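PDB 3COO: spondin-1 from Homo sapiens, which binds heparin through its reelin-N domain and, as a secreted glycoprotein of the extracellular matrix, is associated with cell adhesion. Local coordinates for residues A[40-45]-A[155-160]; A[57-62]-A[120-125]; A[66-71]-A[139-144]. All coordinates share one frame; numbering follows the deposited sequence. Where two conformers were deposited one is given.

Interaction 1 (A[40-45]-A[155-160]); sequences SLRVEG and LTKKLC
L41 reaches from 40-45 to the start of 155-160, and its atoms can be taken in order. CB lies against the backbone of L155, 3.8 Å from L155 C. CG, anti to the backbone N (chi1 177°), is the fork that sends the two methyls to different places. CD2 goes on to the carbonyl end of L155, 3.5 Å from L155 O, and also packs near A139 N. CD1 turns back to its own sheet and rests 3.6 Å from T59 O. L155 contributes a methyl of its own: its side chain sets out away from 40-45, but CG, anti to the carbonyl carbon (chi1 -72°), brings CD2 round to 4.1 Å from S40 N.

Strands 40-43 and 156-160 run in nearly the same sense, their axes 27° apart and 6.6 Å at closest approach, yet no hydrogen bond joins them. They belong to the two facing sheets of a beta-sandwich, in keeping with the E-set clan of the Reeler domain. Strand 39-43 is outermost in its sheet, where S40 and R42 pair with S61 and T59, while L155 bonds A139 in the other. Further along, V43 CG2 meets L159 CD1 at 4.3 Å, with L137 also against V43.

The chain of K157, bent at chi2 and beyond, folds over the L41 carbonyl, CG standing 3.4 Å from L41 O; the still closer placing of CE is doubtful, and NZ at 3.0 Å from L41 O has too poor an angle for a hydrogen bond. Cutting K157 back to an alanine takes away the methylenes over L41 O and would probably leave a gap at this edge of the sandwich. The nearby R42 turns its own charge to D46, in a salt bridge.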
loop_
_atom_site.group_PDB
_atom_site.type_symbol
_atom_site.label_atom_id
_atom_site.label_comp_id
_atom_site.label_asym_id
_atom_site.label_seq_id
_atom_site.Cartn_x
_atom_site.Cartn_y
_atom_site.Cartn_z
ATOM N N SER A 40 12.021 -2.510 5.093
ATOM C CA SER A 40 13.471 -2.282 5.046
ATOM C C SER A 40 13.943 -2.058 3.632
ATOM O O SER A 40 13.530 -2.764 2.713
ATOM C CB SER A 40 14.224 -3.516 5.527
ATOM O OG SER A 40 14.131 -3.649 6.917
ATOM N N LEU A 41 14.864 -1.129 3.478
ATOM C CA LEU A 41 15.558 -0.920 2.230
ATOM C C LEU A 41 16.984 -1.433 2.434
ATOM O O LEU A 41 17.635 -1.065 3.425
ATOM C CB LEU A 41 15.536 0.569 1.853
ATOM C CG LEU A 41 16.309 0.884 0.567
ATOM C CD1 LEU A 41 15.559 0.182 -0.617
ATOM C CD2 LEU A 41 16.438 2.382 0.345
ATOM N N ARG A 42 17.455 -2.311 1.543
ATOM C CA ARG A 42 18.823 -2.869 1.673
ATOM C C ARG A 42 19.593 -2.899 0.359
ATOM O O ARG A 42 19.018 -3.124 -0.716
ATOM C CB ARG A 42 18.768 -4.283 2.242
ATOM C CG ARG A 42 18.257 -4.333 3.693
ATOM C CD ARG A 42 18.555 -5.642 4.392
ATOM N NE ARG A 42 19.965 -6.061 4.271
ATOM C CZ ARG A 42 20.423 -6.913 3.347
ATOM N NH1 ARG A 42 19.595 -7.433 2.441
ATOM N NH2 ARG A 42 21.708 -7.241 3.314
ATOM N N VAL A 43 20.905 -2.718 0.464
ATOM C CA VAL A 43 21.820 -2.899 -0.675
ATOM C C VAL A 43 22.531 -4.242 -0.520
ATOM O O VAL A 43 23.189 -4.484 0.488
ATOM C CB VAL A 43 22.814 -1.712 -0.792
ATOM C CG1 VAL A 43 23.706 -1.858 -2.018
ATOM C CG2 VAL A 43 22.044 -0.400 -0.876
ATOM N N GLU A 44 22.385 -5.116 -1.516
ATOM C CA GLU A 44 22.982 -6.444 -1.474
ATOM C C GLU A 44 24.496 -6.380 -1.147
ATOM O O GLU A 44 25.231 -5.584 -1.744
ATOM C CB GLU A 44 22.688 -7.214 -2.784
ATOM C CG GLU A 44 23.641 -8.391 -3.126
ATOM C CD GLU A 44 23.008 -9.384 -4.117
ATOM O OE1 GLU A 44 22.284 -10.321 -3.679
ATOM O OE2 GLU A 44 23.247 -9.235 -5.339
ATOM N N GLY A 45 24.923 -7.203 -0.186
ATOM C CA GLY A 45 26.307 -7.172 0.326
ATOM C C GLY A 45 26.502 -6.137 1.430
ATOM O O GLY A 45 27.559 -6.088 2.053
ATOM N N LEU A 155 14.126 2.678 5.953
ATOM C CA LEU A 155 13.889 2.883 4.528
ATOM C C LEU A 155 14.919 3.777 3.841
ATOM O O LEU A 155 14.672 4.264 2.750
ATOM C CB LEU A 155 12.483 3.426 4.286
ATOM C CG LEU A 155 11.347 2.405 4.510
ATOM C CD1 LEU A 155 9.996 3.065 4.364
ATOM C CD2 LEU A 155 11.494 1.225 3.563
ATOM N N THR A 156 16.069 4.002 4.477
ATOM C CA THR A 156 17.116 4.822 3.883
ATOM C C THR A 156 18.421 4.117 4.092
ATOM O O THR A 156 18.600 3.486 5.123
ATOM C CB THR A 156 17.225 6.186 4.622
ATOM O OG1 THR A 156 17.874 5.971 5.882
ATOM C CG2 THR A 156 15.863 6.776 4.866
ATOM N N LYS A 157 19.351 4.236 3.143
ATOM C CA LYS A 157 20.729 3.785 3.331
ATOM C C LYS A 157 21.662 4.809 2.712
ATOM O O LYS A 157 21.483 5.188 1.566
ATOM C CB LYS A 157 20.979 2.424 2.670
ATOM C CG LYS A 157 20.033 1.314 3.096
ATOM C CD LYS A 157 20.247 0.878 4.558
ATOM C CE LYS A 157 18.919 0.445 5.168
ATOM N NZ LYS A 157 19.086 -0.764 6.004
ATOM N N LYS A 158 22.647 5.248 3.484
ATOM C CA LYS A 158 23.671 6.182 3.040
ATOM C C LYS A 158 24.917 5.445 2.494
ATOM O O LYS A 158 25.420 4.496 3.124
ATOM C CB LYS A 158 24.091 7.071 4.234
ATOM C CG LYS A 158 25.244 8.061 3.963
ATOM C CD LYS A 158 25.403 9.039 5.136
ATOM C CE LYS A 158 26.644 9.879 4.982
ATOM N NZ LYS A 158 26.842 10.869 6.104
ATOM N N LEU A 159 25.413 5.888 1.337
ATOM C CA LEU A 159 26.660 5.357 0.796
ATOM C C LEU A 159 27.588 6.493 0.346
ATOM O O LEU A 159 27.186 7.351 -0.443
ATOM C CB LEU A 159 26.343 4.432 -0.380
ATOM C CG LEU A 159 25.711 3.057 -0.135
ATOM C CD1 LEU A 159 25.202 2.446 -1.445
ATOM C CD2 LEU A 159 26.751 2.134 0.534
ATOM N N CYS A 160 28.817 6.523 0.854
ATOM C CA CYS A 160 29.791 7.509 0.402
ATOM C C CYS A 160 30.843 6.864 -0.484
ATOM O O CYS A 160 30.930 5.635 -0.529
ATOM C CB CYS A 160 30.450 8.202 1.594
ATOM S SG CYS A 160 29.215 8.964 2.680
#

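Interaction 2 (A[57-62]-A[120-125]); sequences RVTLSA and RIQVFW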
loop_
_atom_site.group_PDB
_atom_site.type_symbol
_atom_site.label_atom_id
_atom_site.label_comp_id
_atom_site.label_asym_id
_atom_site.label_seq_id
_atom_site.Cartn_x
_atom_site.Cartn_y
_atom_site.Cartn_z
ATOM N N ARG A 57 22.509 -4.173 -6.202
ATOM C CA ARG A 57 21.161 -4.688 -6.176
ATOM C C ARG A 57 20.513 -4.043 -4.925
ATOM O O ARG A 57 21.054 -4.127 -3.810
ATOM C CB ARG A 57 21.230 -6.218 -6.126
ATOM C CG ARG A 57 19.949 -6.950 -6.396
ATOM C CD ARG A 57 20.155 -8.481 -6.114
ATOM N NE ARG A 57 21.098 -9.172 -7.020
ATOM C CZ ARG A 57 20.748 -9.654 -8.208
ATOM N NH1 ARG A 57 21.630 -10.276 -8.976
ATOM N NH2 ARG A 57 19.493 -9.518 -8.618
ATOM N N VAL A 58 19.413 -3.336 -5.138
ATOM C CA VAL A 58 18.703 -2.689 -4.013
ATOM C C VAL A 58 17.298 -3.257 -3.829
ATOM O O VAL A 58 16.526 -3.352 -4.802
ATOM C CB VAL A 58 18.865 -1.132 -3.929
ATOM C CG1 VAL A 58 20.002 -0.491 -4.886
ATOM C CG2 VAL A 58 17.575 -0.326 -3.690
ATOM N N THR A 59 17.038 -3.761 -2.627
ATOM C CA THR A 59 15.715 -4.339 -2.322
ATOM C C THR A 59 14.969 -3.685 -1.181
ATOM O O THR A 59 15.552 -3.349 -0.120
ATOM C CB THR A 59 15.659 -5.887 -2.305
ATOM O OG1 THR A 59 14.873 -6.410 -1.197
ATOM C CG2 THR A 59 16.934 -6.511 -2.420
ATOM N N LEU A 60 13.685 -3.491 -1.455
ATOM C CA LEU A 60 12.698 -3.093 -0.474
ATOM C C LEU A 60 11.899 -4.319 -0.104
ATOM O O LEU A 60 11.322 -4.978 -0.971
ATOM C CB LEU A 60 11.792 -2.006 -1.089
ATOM C CG LEU A 60 10.560 -1.577 -0.298
ATOM C CD1 LEU A 60 11.058 -0.817 0.899
ATOM C CD2 LEU A 60 9.758 -0.652 -1.198
ATOM N N SER A 61 11.853 -4.647 1.187
ATOM C CA SER A 61 11.102 -5.799 1.621
ATOM C C SER A 61 10.241 -5.509 2.850
ATOM O O SER A 61 10.510 -4.551 3.617
ATOM C CB SER A 61 12.026 -7.011 1.847
ATOM O OG SER A 61 13.083 -6.667 2.691
ATOM N N ALA A 62 9.174 -6.304 2.972
ATOM C CA ALA A 62 8.234 -6.305 4.090
ATOM C C ALA A 62 8.467 -7.556 4.929
ATOM O O ALA A 62 8.541 -8.690 4.391
ATOM C CB ALA A 62 6.812 -6.311 3.551
ATOM N N ARG A 120 8.304 -7.920 -1.559
ATOM C CA ARG A 120 9.645 -7.540 -1.942
ATOM C C ARG A 120 9.648 -7.008 -3.365
ATOM O O ARG A 120 8.947 -7.545 -4.227
ATOM C CB ARG A 120 10.601 -8.761 -1.883
ATOM C CG ARG A 120 12.071 -8.397 -2.127
ATOM C CD ARG A 120 12.991 -9.597 -2.046
ATOM N NE ARG A 120 12.762 -10.357 -0.810
ATOM C CZ ARG A 120 13.528 -10.318 0.287
ATOM N NH1 ARG A 120 14.626 -9.568 0.361
ATOM N NH2 ARG A 120 13.192 -11.058 1.332
ATOM N N ILE A 121 10.479 -6.004 -3.609
ATOM C CA ILE A 121 10.801 -5.535 -4.947
ATOM C C ILE A 121 12.327 -5.304 -5.021
ATOM O O ILE A 121 12.959 -5.058 -3.997
ATOM C CB ILE A 121 10.028 -4.261 -5.369
ATOM C CG1 ILE A 121 10.293 -3.042 -4.462
ATOM C CG2 ILE A 121 8.494 -4.565 -5.523
ATOM C CD1 ILE A 121 11.488 -2.178 -4.924
ATOM N N GLN A 122 12.899 -5.369 -6.224
ATOM C CA GLN A 122 14.332 -5.132 -6.379
ATOM C C GLN A 122 14.625 -4.349 -7.633
ATOM O O GLN A 122 13.911 -4.481 -8.626
ATOM C CB GLN A 122 15.105 -6.440 -6.513
ATOM C CG GLN A 122 14.998 -7.465 -5.434
ATOM C CD GLN A 122 15.887 -8.680 -5.735
ATOM O OE1 GLN A 122 15.391 -9.776 -5.919
ATOM N NE2 GLN A 122 17.212 -8.449 -5.854
ATOM N N VAL A 123 15.701 -3.556 -7.582
ATOM C CA VAL A 123 16.174 -2.759 -8.696
ATOM C C VAL A 123 17.715 -2.758 -8.672
ATOM O O VAL A 123 18.334 -2.975 -7.602
ATOM C CB VAL A 123 15.580 -1.303 -8.590
ATOM C CG1 VAL A 123 16.159 -0.561 -7.384
ATOM C CG2 VAL A 123 15.810 -0.509 -9.880
ATOM N N PHE A 124 18.354 -2.517 -9.822
ATOM C CA PHE A 124 19.794 -2.193 -9.772
ATOM C C PHE A 124 19.966 -0.695 -9.655
ATOM O O PHE A 124 19.116 0.093 -10.110
ATOM C CB PHE A 124 20.580 -2.713 -11.000
ATOM C CG PHE A 124 20.467 -4.207 -11.238
ATOM C CD1 PHE A 124 21.010 -5.123 -10.322
ATOM C CD2 PHE A 124 19.867 -4.703 -12.394
ATOM C CE1 PHE A 124 20.947 -6.482 -10.544
ATOM C CE2 PHE A 124 19.833 -6.108 -12.658
ATOM C CZ PHE A 124 20.351 -7.013 -11.715
ATOM N N TRP A 125 21.077 -0.296 -9.041
ATOM C CA TRP A 125 21.412 1.126 -8.957
ATOM C C TRP A 125 22.888 1.215 -9.287
ATOM O O TRP A 125 23.735 0.511 -8.677
ATOM C CB TRP A 125 21.115 1.683 -7.568
ATOM C CG TRP A 125 21.610 3.132 -7.359
ATOM C CD1 TRP A 125 20.998 4.273 -7.796
ATOM C CD2 TRP A 125 22.783 3.558 -6.648
ATOM N NE1 TRP A 125 21.698 5.394 -7.398
ATOM C CE2 TRP A 125 22.813 4.980 -6.699
ATOM C CE3 TRP A 125 23.831 2.881 -5.996
ATOM C CZ2 TRP A 125 23.837 5.736 -6.102
ATOM C CZ3 TRP A 125 24.865 3.651 -5.396
ATOM C CH2 TRP A 125 24.830 5.053 -5.420
#
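Segment R57-S61 runs antiparallel to R120-F124, their strand axes 154° apart, with V58-V123 and L60-I121 as hydrogen-bonded pairs and R57-F124, T59-Q122 and S61-R120 as non-hydrogen-bonded pairs between and beyond them. V58 N to V123 O is the shortest of the four backbone bonds (2.7 Å) and almost straight at 174°; L60 N to I121 O is longer (3.1 Å) and more bent.

On the face carrying R57, T59 and S61, mostly polar chains gather with the F124 ring. The aliphatic part of Q122 runs alongside T59, CG packing 3.6 Å from T59 CB, and its chain, extended beyond CG, carries the amide to R57. There Q122 NE2 sits near the plane of the guanidinium, at its edge, and tightly against the arginine chain, 3.0 Å from R57 CD. F124 CE1 stands 3.8 Å above the plane of the R57 guanidinium, offset toward the rim, with ring and guanidinium turned 63° to each other. At the far end R120 folds at chi3 and lays its guanidinium flat against S61, whose CB is centred over one face.

The other face is apolar. V58 CG1 touches W125 CB at 3.6 Å, and L60 CB meets I121 CG1 at 3.8 Å. L73 and L137 of the opposing sheet cover V58, while F71, I141 and L155 close over L60: these are the inner layers of a beta-sandwich.

The contact is therefore amphipathic. The main-chain ladder holds the strands in register, and the apolar face contributes to the sandwich core. Across the polar face the side chains pack without hydrogen-bonding one another; R57 NE instead forms a salt bridge with E44, which probably offsets part of the local positive charge.

Interaction 3 (A[66-71]-A[139-144]); sequences SYFRGF and ASIVQK
I141 meets both phenylalanines of 66-71, and it does so at their CB atoms: its CG1 is 4.1 Å from F68 CB and its CD1 3.9 Å from F71 CB. F71 CG stands between the backbone N and the carbonyl carbon (chi1 63°), which swings the ring away from I141 and leaves CB to make the touch. Next to this, F71 CA approaches S140 O at 3.4 Å as a CA-H...O contact. The amide of Q143, brought back by a bend at chi2, packs on the G70 peptide, with OE1 3.5 Å from G70 CA and CD 3.5 Å from G70 C. Q143 NE2 comes to 3.3 Å from G70 O at too poor an angle for a hydrogen bond; G70 O instead accepts one from Q29 NE2 of the second subunit. A CB at G70 would fall only 2.3 Å from Q143 OE1, consistent with a glycine at this tight spot.

The contact lies at one end of the beta-sandwich of the Reeler domain, where the loop entering strand 72-77 passes the end of strand 135-140; the two strands are neighbours in the mixed sheet, and S140 bonds T72 through the backbone.

Further out, F68 packs on L60, and I121 on both phenylalanines, so the other sheet backs the cluster. F71 N is hydrogen-bonded to OE2 of E112 in the same chain. Across the dimer interface, Q29 NE2 of the second subunit also donates to I141 O, while R69 NH1 forms a salt bridge with E112 of that neighbouring chain.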
loop_
_atom_site.group_PDB
_atom_site.type_symbol
_atom_site.label_atom_id
_atom_site.label_comp_id
_atom_site.label_asym_id
_atom_site.label_seq_id
_atom_site.Cartn_x
_atom_site.Cartn_y
_atom_site.Cartn_z
ATOM N N SER A 66 3.631 -8.818 6.881
ATOM C CA SER A 66 3.388 -7.511 6.223
ATOM C C SER A 66 3.458 -7.533 4.698
ATOM O O SER A 66 4.008 -8.444 4.099
ATOM C CB SER A 66 4.424 -6.488 6.690
ATOM O OG SER A 66 3.855 -5.547 7.566
ATOM N N TYR A 67 2.923 -6.490 4.072
ATOM C CA TYR A 67 2.981 -6.367 2.610
ATOM C C TYR A 67 2.870 -4.892 2.297
ATOM O O TYR A 67 2.421 -4.095 3.135
ATOM C CB TYR A 67 1.835 -7.196 1.905
ATOM C CG TYR A 67 0.430 -6.602 2.066
ATOM C CD1 TYR A 67 -0.060 -5.648 1.174
ATOM C CD2 TYR A 67 -0.385 -6.978 3.128
ATOM C CE1 TYR A 67 -1.346 -5.061 1.339
ATOM C CE2 TYR A 67 -1.686 -6.428 3.303
ATOM C CZ TYR A 67 -2.153 -5.461 2.420
ATOM O OH TYR A 67 -3.412 -4.916 2.624
ATOM N N PHE A 68 3.281 -4.521 1.092
ATOM C CA PHE A 68 3.012 -3.170 0.584
ATOM C C PHE A 68 2.420 -3.313 -0.813
ATOM O O PHE A 68 2.548 -4.361 -1.441
ATOM C CB PHE A 68 4.281 -2.291 0.554
ATOM C CG PHE A 68 5.450 -2.889 -0.202
ATOM C CD1 PHE A 68 6.286 -3.808 0.411
ATOM C CD2 PHE A 68 5.731 -2.506 -1.516
ATOM C CE1 PHE A 68 7.387 -4.362 -0.262
ATOM C CE2 PHE A 68 6.824 -3.042 -2.200
ATOM C CZ PHE A 68 7.669 -3.966 -1.570
ATOM N N ARG A 69 1.733 -2.286 -1.281
ATOM C CA ARG A 69 1.314 -2.265 -2.681
ATOM C C ARG A 69 2.257 -1.333 -3.455
ATOM O O ARG A 69 3.270 -1.781 -3.981
ATOM C CB ARG A 69 -0.177 -1.868 -2.769
ATOM C CG ARG A 69 -1.111 -2.839 -2.043
ATOM C CD ARG A 69 -2.534 -2.356 -2.210
ATOM N NE ARG A 69 -3.530 -3.210 -1.587
ATOM C CZ ARG A 69 -4.197 -4.169 -2.228
ATOM N NH1 ARG A 69 -3.902 -4.397 -3.492
ATOM N NH2 ARG A 69 -5.147 -4.899 -1.607
ATOM N N GLY A 70 2.038 -0.029 -3.438
ATOM C CA GLY A 70 2.930 0.848 -4.195
ATOM C C GLY A 70 4.169 1.231 -3.360
ATOM O O GLY A 70 4.234 1.021 -2.132
ATOM N N PHE A 71 5.153 1.804 -4.019
ATOM C CA PHE A 71 6.313 2.299 -3.299
ATOM C C PHE A 71 6.970 3.297 -4.247
ATOM O O PHE A 71 6.723 3.248 -5.460
ATOM C CB PHE A 71 7.328 1.146 -3.052
ATOM C CG PHE A 71 7.874 0.564 -4.317
ATOM C CD1 PHE A 71 7.159 -0.424 -5.001
ATOM C CD2 PHE A 71 9.084 1.053 -4.855
ATOM C CE1 PHE A 71 7.651 -0.946 -6.201
ATOM C CE2 PHE A 71 9.570 0.559 -6.043
ATOM C CZ PHE A 71 8.857 -0.416 -6.722
ATOM N N ALA A 139 13.430 5.010 0.294
ATOM C CA ALA A 139 12.154 4.475 -0.175
ATOM C C ALA A 139 11.011 5.104 0.618
ATOM O O ALA A 139 11.202 5.529 1.773
ATOM C CB ALA A 139 12.137 2.912 -0.057
ATOM N N SER A 140 9.842 5.224 -0.008
ATOM C CA SER A 140 8.643 5.598 0.732
ATOM C C SER A 140 7.516 4.620 0.400
ATOM O O SER A 140 7.394 4.184 -0.747
ATOM C CB SER A 140 8.222 7.022 0.386
ATOM O OG SER A 140 6.913 7.251 0.830
ATOM N N ILE A 141 6.741 4.263 1.419
ATOM C CA ILE A 141 5.693 3.247 1.356
ATOM C C ILE A 141 4.318 3.967 1.538
ATOM O O ILE A 141 3.254 3.367 1.448
ATOM C CB ILE A 141 6.019 2.190 2.480
ATOM C CG1 ILE A 141 6.523 0.879 1.896
ATOM C CG2 ILE A 141 5.012 2.061 3.544
ATOM C CD1 ILE A 141 7.409 1.077 0.807
ATOM N N VAL A 142 4.390 5.265 1.766
ATOM C CA VAL A 142 3.191 6.110 1.903
ATOM C C VAL A 142 2.790 6.691 0.536
ATOM O O VAL A 142 3.533 7.392 -0.148
ATOM C CB VAL A 142 3.376 7.188 2.981
ATOM C CG1 VAL A 142 3.714 6.541 4.330
ATOM C CG2 VAL A 142 4.429 8.207 2.581
ATOM N N GLN A 143 1.609 6.326 0.127
ATOM C CA GLN A 143 1.131 6.526 -1.205
ATOM C C GLN A 143 0.181 7.744 -1.206
ATOM O O GLN A 143 -0.987 7.555 -0.962
ATOM C CB GLN A 143 0.365 5.245 -1.528
ATOM C CG GLN A 143 1.282 3.993 -1.490
ATOM C CD GLN A 143 2.390 4.171 -2.482
ATOM O OE1 GLN A 143 2.132 4.224 -3.681
ATOM N NE2 GLN A 143 3.611 4.303 -2.010
ATOM N N LYS A 144 0.706 8.959 -1.443
ATOM C CA LYS A 144 -0.056 10.242 -1.511
ATOM C C LYS A 144 0.361 11.053 -2.764
ATOM O O LYS A 144 1.314 10.687 -3.404
ATOM C CB LYS A 144 0.146 11.072 -0.222
ATOM C CG LYS A 144 -0.313 10.310 1.021
ATOM C CD LYS A 144 -0.846 11.132 2.153
ATOM C CE LYS A 144 -1.689 10.209 3.035
ATOM N NZ LYS A 144 -1.992 10.729 4.387
#

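Overall arrangement
From the N terminus the chain lays down 40-45, then 57-62 beside it in one sheet, then the loop 66-71. Interaction 2 closes its loop when 120-125 pairs with 57-62; interaction 3 closes when 139-144 meets 66-71. These two loops cross, since their segments alternate. Interaction 1 closes last, at 155-160, and encloses both. Interaction 2 pairs the two inner strands of one sheet, interaction 1 spans the two sheets at the outer strand 39-43, and interaction 3 ties the loop 66-71 to the end of strand 135-140. Their centres lie about 10 Å (1 and 2), 13 Å (2 and 3) and 17 Å (1 and 3) apart.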